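PDB 4DQA: uncharacterized protein from Bacteroides ovatus, which is of unknown function but probably binds carbohydrate through a concanavalin A-like lectin/glucanase domain. Local coordinates for residues A[162-173]-A[279-290]. Sequence-based numbering, arbitrary orientation.
Sequences SFTYEALINVDY and FHGKMSEVRVWS
E166 OE2 is gripped by two donors from the neighbouring strand: W289 NE1 at 2.8 Å and R287 NH1 at 2.9 Å. The indole N-H reaches the oxygen on its anti side, somewhat out of the carboxylate plane; both bonds are bent, and the one from R287 NH1 is weak and part of a salt bridge. Carboxylate and guanidinium stand nearly perpendicular, 86° apart, so one oxygen meets one N-H, and the side-on, coplanar pairing of two oxygens with two nitrogens is not made. With CG held between the backbone N and carbonyl carbon (chi1 61°) and the chain then extended, the glutamate is long enough to pass its own cross-strand partner, R287, and meet W289 as well. R287 NH2 gives a straight bond to E285 OE1 at 2.7 Å, in the guanidinium plane, and also reaches N301 O; E285 OE1 in turn meets Y315. Two acidic partners suit a buried arginine and probably stabilise its charge.

The strands run antiparallel, but a beta bulge shifts the register by one between E166 and L168. On the opposite face from the salt bridges, V171 CG2 and I169 CB each lie 4.0 Å from F279 CZ, two beta-branched side chains packing obliquely against the ring. G281 suits the site opposite V171: its phi of 161° is a conformation that glycine readily adopts, and its CA lies close to N170 O. At that end the Y173 and H280 rings form an offset stack, centroids 4.3 Å apart. Water 3 links D172 OD2 to K282 NZ, whose charges are too far apart for a salt bridge.

Strand 163-171 is flanked on its far edge by strand 223-231, while strand 312-316 pairs with 282-289, placing this contact inside the larger antiparallel sheet of the concanavalin A-like domain; M283, V286 and V288 face strand 264-266 of the other sheet.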
ATOM      1  N   SER A 162      11.513 -18.978   6.596  1.00 24.01           N
ATOM      2  CA  SER A 162      11.452 -17.928   5.590  1.00 22.45           C
ATOM      3  C   SER A 162      10.937 -16.657   6.252  1.00 21.87           C
ATOM      4  O   SER A 162      10.101 -16.709   7.156  1.00 23.37           O
ATOM      5  CB  SER A 162      10.541 -18.323   4.448  1.00 19.49           C
ATOM      6  OG  SER A 162      11.059 -19.498   3.829  1.00 24.18           O
ATOM      7  N   PHE A 163      11.460 -15.511   5.844  1.00 18.57           N
ATOM      8  CA  PHE A 163      11.026 -14.274   6.472  1.00 18.69           C
ATOM      9  C   PHE A 163      11.345 -13.076   5.606  1.00 16.07           C
ATOM     10  O   PHE A 163      12.072 -13.172   4.610  1.00 18.00           O
ATOM     11  CB  PHE A 163      11.688 -14.117   7.842  1.00 19.39           C
ATOM     12  CG  PHE A 163      13.139 -13.787   7.759  1.00 20.09           C
ATOM     13  CD1 PHE A 163      14.068 -14.793   7.605  1.00 22.50           C
ATOM     14  CD2 PHE A 163      13.569 -12.469   7.785  1.00 21.15           C
ATOM     15  CE1 PHE A 163      15.421 -14.512   7.489  1.00 24.81           C
ATOM     16  CE2 PHE A 163      14.933 -12.176   7.674  1.00 23.93           C
ATOM     17  CZ  PHE A 163      15.843 -13.208   7.517  1.00 22.33           C
ATOM     18  N   THR A 164      10.769 -11.954   6.022  1.00 15.53           N
ATOM     19  CA  THR A 164      10.986 -10.651   5.393  1.00 15.51           C
ATOM     20  C   THR A 164      11.054  -9.582   6.453  1.00 14.89           C
ATOM     21  O   THR A 164      10.231  -9.551   7.379  1.00 15.57           O
ATOM     22  CB  THR A 164       9.827 -10.299   4.444  1.00 14.62           C
ATOM     23  OG1 THR A 164       9.685 -11.321   3.464  1.00 18.36           O
ATOM     24  CG2 THR A 164      10.076  -8.973   3.737  1.00 16.69           C
ATOM     25  N   TYR A 165      12.032  -8.692   6.316  1.00 15.18           N
ATOM     26  CA  TYR A 165      12.030  -7.417   7.025  1.00 13.86           C
ATOM     27  C   TYR A 165      11.803  -6.370   5.954  1.00 14.31           C
ATOM     28  O   TYR A 165      12.441  -6.435   4.904  1.00 15.67           O
ATOM     29  CB  TYR A 165      13.394  -7.074   7.628  1.00 14.36           C
ATOM     30  CG  TYR A 165      13.955  -7.940   8.735  1.00 14.34           C
ATOM     31  CD1 TYR A 165      13.196  -8.898   9.393  1.00 15.89           C
ATOM     32  CD2 TYR A 165      15.288  -7.766   9.140  1.00 15.42           C
ATOM     33  CE1 TYR A 165      13.736  -9.659  10.423  1.00 16.68           C
ATOM     34  CE2 TYR A 165      15.839  -8.528  10.162  1.00 14.86           C
ATOM     35  CZ  TYR A 165      15.062  -9.461  10.812  1.00 16.13           C
ATOM     36  OH  TYR A 165      15.596 -10.227  11.833  1.00 17.80           O
ATOM     37  N   GLU A 166      10.969  -5.379   6.211  1.00 15.01           N
ATOM     38  CA  GLU A 166      10.851  -4.262   5.263  1.00 12.66           C
ATOM     39  C   GLU A 166      10.489  -2.980   5.979  1.00 12.46           C
ATOM     40  O   GLU A 166       9.921  -2.999   7.068  1.00 12.11           O
ATOM     41  CB  GLU A 166       9.882  -4.516   4.112  1.00 15.16           C
ATOM     42  CG  GLU A 166       8.471  -4.772   4.553  1.00 16.17           C
ATOM     43  CD  GLU A 166       7.486  -4.919   3.400  1.00 16.99           C
ATOM     44  OE1 GLU A 166       7.715  -4.310   2.341  1.00 15.23           O
ATOM     45  OE2 GLU A 166       6.443  -5.608   3.568  1.00 15.70           O
ATOM     46  N   ALA A 167      10.868  -1.865   5.375  1.00 12.99           N
ATOM     47  CA  ALA A 167      10.541  -0.540   5.912  1.00 11.51           C
ATOM     48  C   ALA A 167      10.751   0.512   4.855  1.00 11.42           C
ATOM     49  O   ALA A 167      11.585   0.357   3.945  1.00 12.51           O
ATOM     50  CB  ALA A 167      11.419  -0.212   7.082  1.00 12.89           C
ATOM     51  N   LEU A 168      10.037   1.621   5.002  1.00 10.70           N
ATOM     52  CA  LEU A 168      10.402   2.882   4.348  1.00 11.03           C
ATOM     53  C   LEU A 168      11.306   3.624   5.325  1.00 10.95           C
ATOM     54  O   LEU A 168      10.973   3.774   6.516  1.00 11.56           O
ATOM     55  CB  LEU A 168       9.178   3.744   4.047  1.00 11.73           C
ATOM     56  CG  LEU A 168       8.234   3.170   3.008  1.00 12.09           C
ATOM     57  CD1 LEU A 168       6.836   3.808   3.118  1.00 13.37           C
ATOM     58  CD2 LEU A 168       8.781   3.314   1.595  1.00 14.44           C
ATOM     59  N   ILE A 169      12.448   4.098   4.826  1.00 11.32           N
ATOM     60  CA  ILE A 169      13.416   4.819   5.652  1.00 10.49           C
ATOM     61  C   ILE A 169      13.877   6.088   4.966  1.00  9.59           C
ATOM     62  O   ILE A 169      13.886   6.220   3.752  1.00 11.53           O
ATOM     63  CB  ILE A 169      14.665   3.960   6.005  1.00 11.05           C
ATOM     64  CG1 ILE A 169      15.486   3.654   4.753  1.00 13.72           C
ATOM     65  CG2 ILE A 169      14.225   2.698   6.728  1.00 12.60           C
ATOM     66  CD1 ILE A 169      16.819   3.001   5.081  1.00 15.71           C
ATOM     67  N   ASN A 170      14.264   7.041   5.809  1.00 10.28           N
ATOM     68  CA  ASN A 170      14.814   8.312   5.372  1.00 11.75           C
ATOM     69  C   ASN A 170      15.870   8.700   6.380  1.00 11.94           C
ATOM     70  O   ASN A 170      15.569   8.999   7.534  1.00 12.59           O
ATOM     71  CB  ASN A 170      13.716   9.370   5.293  1.00 12.45           C
ATOM     72  CG  ASN A 170      14.197  10.661   4.682  1.00 15.22           C
ATOM     73  OD1 ASN A 170      15.314  11.090   4.938  1.00 14.33           O
ATOM     74  ND2 ASN A 170      13.372  11.267   3.835  1.00 17.30           N
ATOM     75  N   VAL A 171      17.125   8.652   5.950  1.00 11.63           N
ATOM     76  CA  VAL A 171      18.250   8.829   6.855  1.00 11.24           C
ATOM     77  C   VAL A 171      18.638  10.300   7.000  1.00 12.93           C
ATOM     78  O   VAL A 171      18.861  10.996   5.999  1.00 13.37           O
ATOM     79  CB  VAL A 171      19.469   8.055   6.313  1.00 13.12           C
ATOM     80  CG1 VAL A 171      20.644   8.180   7.252  1.00 14.06           C
ATOM     81  CG2 VAL A 171      19.127   6.598   6.120  1.00 15.34           C
ATOM     82  N   ASP A 172      18.747  10.762   8.250  1.00 11.83           N
ATOM     83  CA  ASP A 172      19.218  12.111   8.510  1.00 13.48           C
ATOM     84  C   ASP A 172      20.734  12.220   8.331  1.00 14.13           C
ATOM     85  O   ASP A 172      21.248  13.183   7.725  1.00 14.66           O
ATOM     86  CB  ASP A 172      18.834  12.567   9.920  1.00 12.78           C
ATOM     87  CG  ASP A 172      17.355  12.917  10.056  1.00 16.55           C
ATOM     88  OD1 ASP A 172      16.732  13.342   9.067  1.00 18.88           O
ATOM     89  OD2 ASP A 172      16.834  12.806  11.180  1.00 19.35           O
ATOM     90  N   TYR A 173      21.446  11.257   8.907  1.00 11.78           N
ATOM     91  CA  TYR A 173      22.884  11.134   8.747  1.00 12.34           C
ATOM     92  C   TYR A 173      23.324   9.728   9.096  1.00 12.40           C
ATOM     93  O   TYR A 173      22.644   9.001   9.825  1.00 12.27           O
ATOM     94  CB  TYR A 173      23.639  12.145   9.611  1.00 12.83           C
ATOM     95  CG  TYR A 173      23.484  12.051  11.110  1.00 14.57           C
ATOM     96  CD1 TYR A 173      22.465  12.718  11.757  1.00 16.09           C
ATOM     97  CD2 TYR A 173      24.429  11.379  11.881  1.00 15.44           C
ATOM     98  CE1 TYR A 173      22.370  12.695  13.147  1.00 15.91           C
ATOM     99  CE2 TYR A 173      24.352  11.361  13.271  1.00 16.81           C
ATOM    100  CZ  TYR A 173      23.322  12.010  13.889  1.00 17.29           C
ATOM    101  OH  TYR A 173      23.314  11.998  15.283  1.00 18.44           O
ATOM    102  N   PHE A 279      19.837   4.468  14.780  1.00 12.42           N
ATOM    103  CA  PHE A 279      19.451   5.083  13.539  1.00 12.01           C
ATOM    104  C   PHE A 279      19.095   6.524  13.775  1.00 11.52           C
ATOM    105  O   PHE A 279      18.447   6.857  14.768  1.00 13.42           O
ATOM    106  CB  PHE A 279      18.220   4.342  13.043  1.00 12.39           C
ATOM    107  CG  PHE A 279      17.762   4.718  11.659  1.00 12.50           C
ATOM    108  CD1 PHE A 279      18.356   4.146  10.563  1.00 15.81           C
ATOM    109  CD2 PHE A 279      16.664   5.526  11.461  1.00 12.28           C
ATOM    110  CE1 PHE A 279      17.925   4.470   9.276  1.00 16.60           C
ATOM    111  CE2 PHE A 279      16.219   5.835  10.176  1.00 13.67           C
ATOM    112  CZ  PHE A 279      16.846   5.304   9.097  1.00 13.75           C
ATOM    113  N   HIS A 280      19.501   7.403  12.846  1.00 12.12           N
ATOM    114  CA  HIS A 280      19.095   8.797  12.887  1.00 10.67           C
ATOM    115  C   HIS A 280      18.344   9.130  11.627  1.00 10.41           C
ATOM    116  O   HIS A 280      18.936   9.245  10.545  1.00 12.15           O
ATOM    117  CB  HIS A 280      20.311   9.697  13.016  1.00 13.20           C
ATOM    118  CG  HIS A 280      20.993   9.548  14.334  1.00 14.84           C
ATOM    119  ND1 HIS A 280      21.988   8.631  14.561  1.00 20.73           N
ATOM    120  CD2 HIS A 280      20.758  10.159  15.518  1.00 19.12           C
ATOM    121  CE1 HIS A 280      22.376   8.715  15.825  1.00 17.14           C
ATOM    122  NE2 HIS A 280      21.632   9.614  16.430  1.00 23.40           N
ATOM    123  N   GLY A 281      17.020   9.252  11.743  1.00 11.33           N
ATOM    124  CA  GLY A 281      16.164   9.472  10.581  1.00 11.15           C
ATOM    125  C   GLY A 281      14.739   9.118  10.897  1.00 12.03           C
ATOM    126  O   GLY A 281      14.344   9.105  12.059  1.00 14.31           O
ATOM    127  N   LYS A 282      13.964   8.873   9.859  1.00 10.59           N
ATOM    128  CA  LYS A 282      12.569   8.511  10.001  1.00 10.86           C
ATOM    129  C   LYS A 282      12.298   7.145   9.403  1.00 11.23           C
ATOM    130  O   LYS A 282      12.971   6.723   8.452  1.00 12.29           O
ATOM    131  CB  LYS A 282      11.676   9.542   9.326  1.00 12.66           C
ATOM    132  CG  LYS A 282      11.769  10.934   9.918  1.00 16.29           C
ATOM    133  CD  LYS A 282      10.894  11.884   9.101  1.00 20.61           C
ATOM    134  CE  LYS A 282      10.950  13.309   9.556  1.00 29.33           C
ATOM    135  NZ  LYS A 282      12.283  13.899   9.223  1.00 24.02           N
HETATM  136  N   MSE A 283      11.291   6.461   9.936  1.00 10.62           N
HETATM  137  CA  MSE A 283      10.830   5.208   9.375  1.00 10.11           C
HETATM  138  C   MSE A 283       9.319   5.244   9.242  1.00 12.08           C
HETATM  139  O   MSE A 283       8.623   5.933   9.978  1.00 11.54           O
HETATM  140  CB  MSE A 283      11.193   3.989  10.227  1.00 10.54           C
HETATM  141  CG  MSE A 283      12.682   3.876  10.489  1.00 10.75           C
HETATM  142 SE   MSE A 283      13.082   2.077  11.124  0.75 16.01          SE
HETATM  143  CE  MSE A 283      14.725   2.455  12.083  1.00 13.31           C
ATOM    144  N   SER A 284       8.846   4.434   8.321  1.00 10.74           N
ATOM    145  CA  SER A 284       7.419   4.272   8.059  1.00 11.67           C
ATOM    146  C   SER A 284       7.195   2.867   7.554  1.00 10.82           C
ATOM    147  O   SER A 284       8.057   2.272   6.913  1.00 12.30           O
ATOM    148  CB  SER A 284       6.998   5.298   7.025  1.00 10.78           C
ATOM    149  OG  SER A 284       5.669   5.098   6.540  1.00 12.78           O
ATOM    150  N   GLU A 285       6.018   2.308   7.814  1.00 11.46           N
ATOM    151  CA  GLU A 285       5.638   1.021   7.210  1.00 11.42           C
ATOM    152  C   GLU A 285       6.671  -0.068   7.485  1.00 11.33           C
ATOM    153  O   GLU A 285       7.120  -0.795   6.580  1.00 12.26           O
ATOM    154  CB  GLU A 285       5.381   1.159   5.712  1.00 11.99           C
ATOM    155  CG  GLU A 285       4.242   2.058   5.370  1.00 11.14           C
ATOM    156  CD  GLU A 285       2.918   1.519   5.881  1.00 12.27           C
ATOM    157  OE1 GLU A 285       2.578   0.365   5.537  1.00 12.09           O
ATOM    158  OE2 GLU A 285       2.236   2.221   6.668  1.00 13.73           O
ATOM    159  N   VAL A 286       7.005  -0.187   8.756  1.00 10.13           N
ATOM    160  CA  VAL A 286       7.969  -1.187   9.231  1.00 11.73           C
ATOM    161  C   VAL A 286       7.270  -2.516   9.454  1.00 12.18           C
ATOM    162  O   VAL A 286       6.271  -2.574  10.174  1.00 12.54           O
ATOM    163  CB  VAL A 286       8.585  -0.724  10.555  1.00 11.22           C
ATOM    164  CG1 VAL A 286       9.521  -1.768  11.131  1.00 13.06           C
ATOM    165  CG2 VAL A 286       9.302   0.608  10.392  1.00 12.17           C
ATOM    166  N   ARG A 287       7.753  -3.573   8.807  1.00 11.69           N
ATOM    167  CA  ARG A 287       7.089  -4.878   8.875  1.00 12.09           C
ATOM    168  C   ARG A 287       8.046  -6.021   9.013  1.00 14.42           C
ATOM    169  O   ARG A 287       9.136  -6.001   8.457  1.00 13.64           O
ATOM    170  CB  ARG A 287       6.241  -5.128   7.628  1.00 14.10           C
ATOM    171  CG  ARG A 287       5.365  -3.946   7.227  1.00 14.37           C
ATOM    172  CD  ARG A 287       4.610  -4.252   5.934  1.00 14.61           C
ATOM    173  NE  ARG A 287       4.010  -3.024   5.409  1.00 13.87           N
ATOM    174  CZ  ARG A 287       3.928  -2.711   4.133  1.00 14.93           C
ATOM    175  NH1 ARG A 287       4.382  -3.537   3.199  1.00 14.50           N
ATOM    176  NH2 ARG A 287       3.368  -1.567   3.774  1.00 15.17           N
ATOM    177  N   VAL A 288       7.586  -7.071   9.686  1.00 13.17           N
ATOM    178  CA  VAL A 288       8.276  -8.358   9.672  1.00 14.20           C
ATOM    179  C   VAL A 288       7.250  -9.392   9.250  1.00 14.07           C
ATOM    180  O   VAL A 288       6.134  -9.401   9.773  1.00 14.45           O
ATOM    181  CB  VAL A 288       8.805  -8.757  11.039  1.00 12.62           C
ATOM    182  CG1 VAL A 288       9.455 -10.146  10.968  1.00 15.02           C
ATOM    183  CG2 VAL A 288       9.829  -7.758  11.541  1.00 14.64           C
ATOM    184  N   TRP A 289       7.624 -10.247   8.302  1.00 14.41           N
ATOM    185  CA  TRP A 289       6.754 -11.319   7.838  1.00 14.54           C
ATOM    186  C   TRP A 289       7.417 -12.649   8.101  1.00 16.68           C
ATOM    187  O   TRP A 289       8.642 -12.772   8.036  1.00 16.87           O
ATOM    188  CB  TRP A 289       6.538 -11.231   6.322  1.00 15.91           C
ATOM    189  CG  TRP A 289       5.950  -9.975   5.799  1.00 14.30           C
ATOM    190  CD1 TRP A 289       6.599  -8.789   5.577  1.00 16.70           C
ATOM    191  CD2 TRP A 289       4.594  -9.780   5.354  1.00 13.62           C
ATOM    192  NE1 TRP A 289       5.726  -7.866   5.050  1.00 15.20           N
ATOM    193  CE2 TRP A 289       4.495  -8.460   4.892  1.00 13.08           C
ATOM    194  CE3 TRP A 289       3.451 -10.595   5.321  1.00 16.83           C
ATOM    195  CZ2 TRP A 289       3.304  -7.924   4.400  1.00 14.46           C
ATOM    196  CZ3 TRP A 289       2.264 -10.058   4.833  1.00 16.39           C
ATOM    197  CH2 TRP A 289       2.203  -8.737   4.382  1.00 13.98           C
ATOM    198  N   SER A 290       6.593 -13.676   8.317  1.00 16.76           N
ATOM    199  CA  SER A 290       7.076 -15.045   8.445  1.00 20.45           C
ATOM    200  C   SER A 290       7.054 -15.820   7.112  1.00 20.41           C
ATOM    201  O   SER A 290       6.975 -17.062   7.092  1.00 22.26           O
ATOM    202  CB  SER A 290       6.230 -15.773   9.486  1.00 20.27           C
ATOM    203  OG  SER A 290       4.866 -15.759   9.107  1.00 22.47           O
TER
HETATM  204  O   HOH W   1       5.732  -3.962   0.458  1.00 15.45           O
HETATM  205  O   HOH W   2      14.667  11.789   8.026  1.00 24.53           O
HETATM  206  O   HOH W   3      14.128  13.096  11.328  1.00 21.77           O
HETATM  207  O   HOH W   4      21.729   6.880  11.225  1.00 22.60           O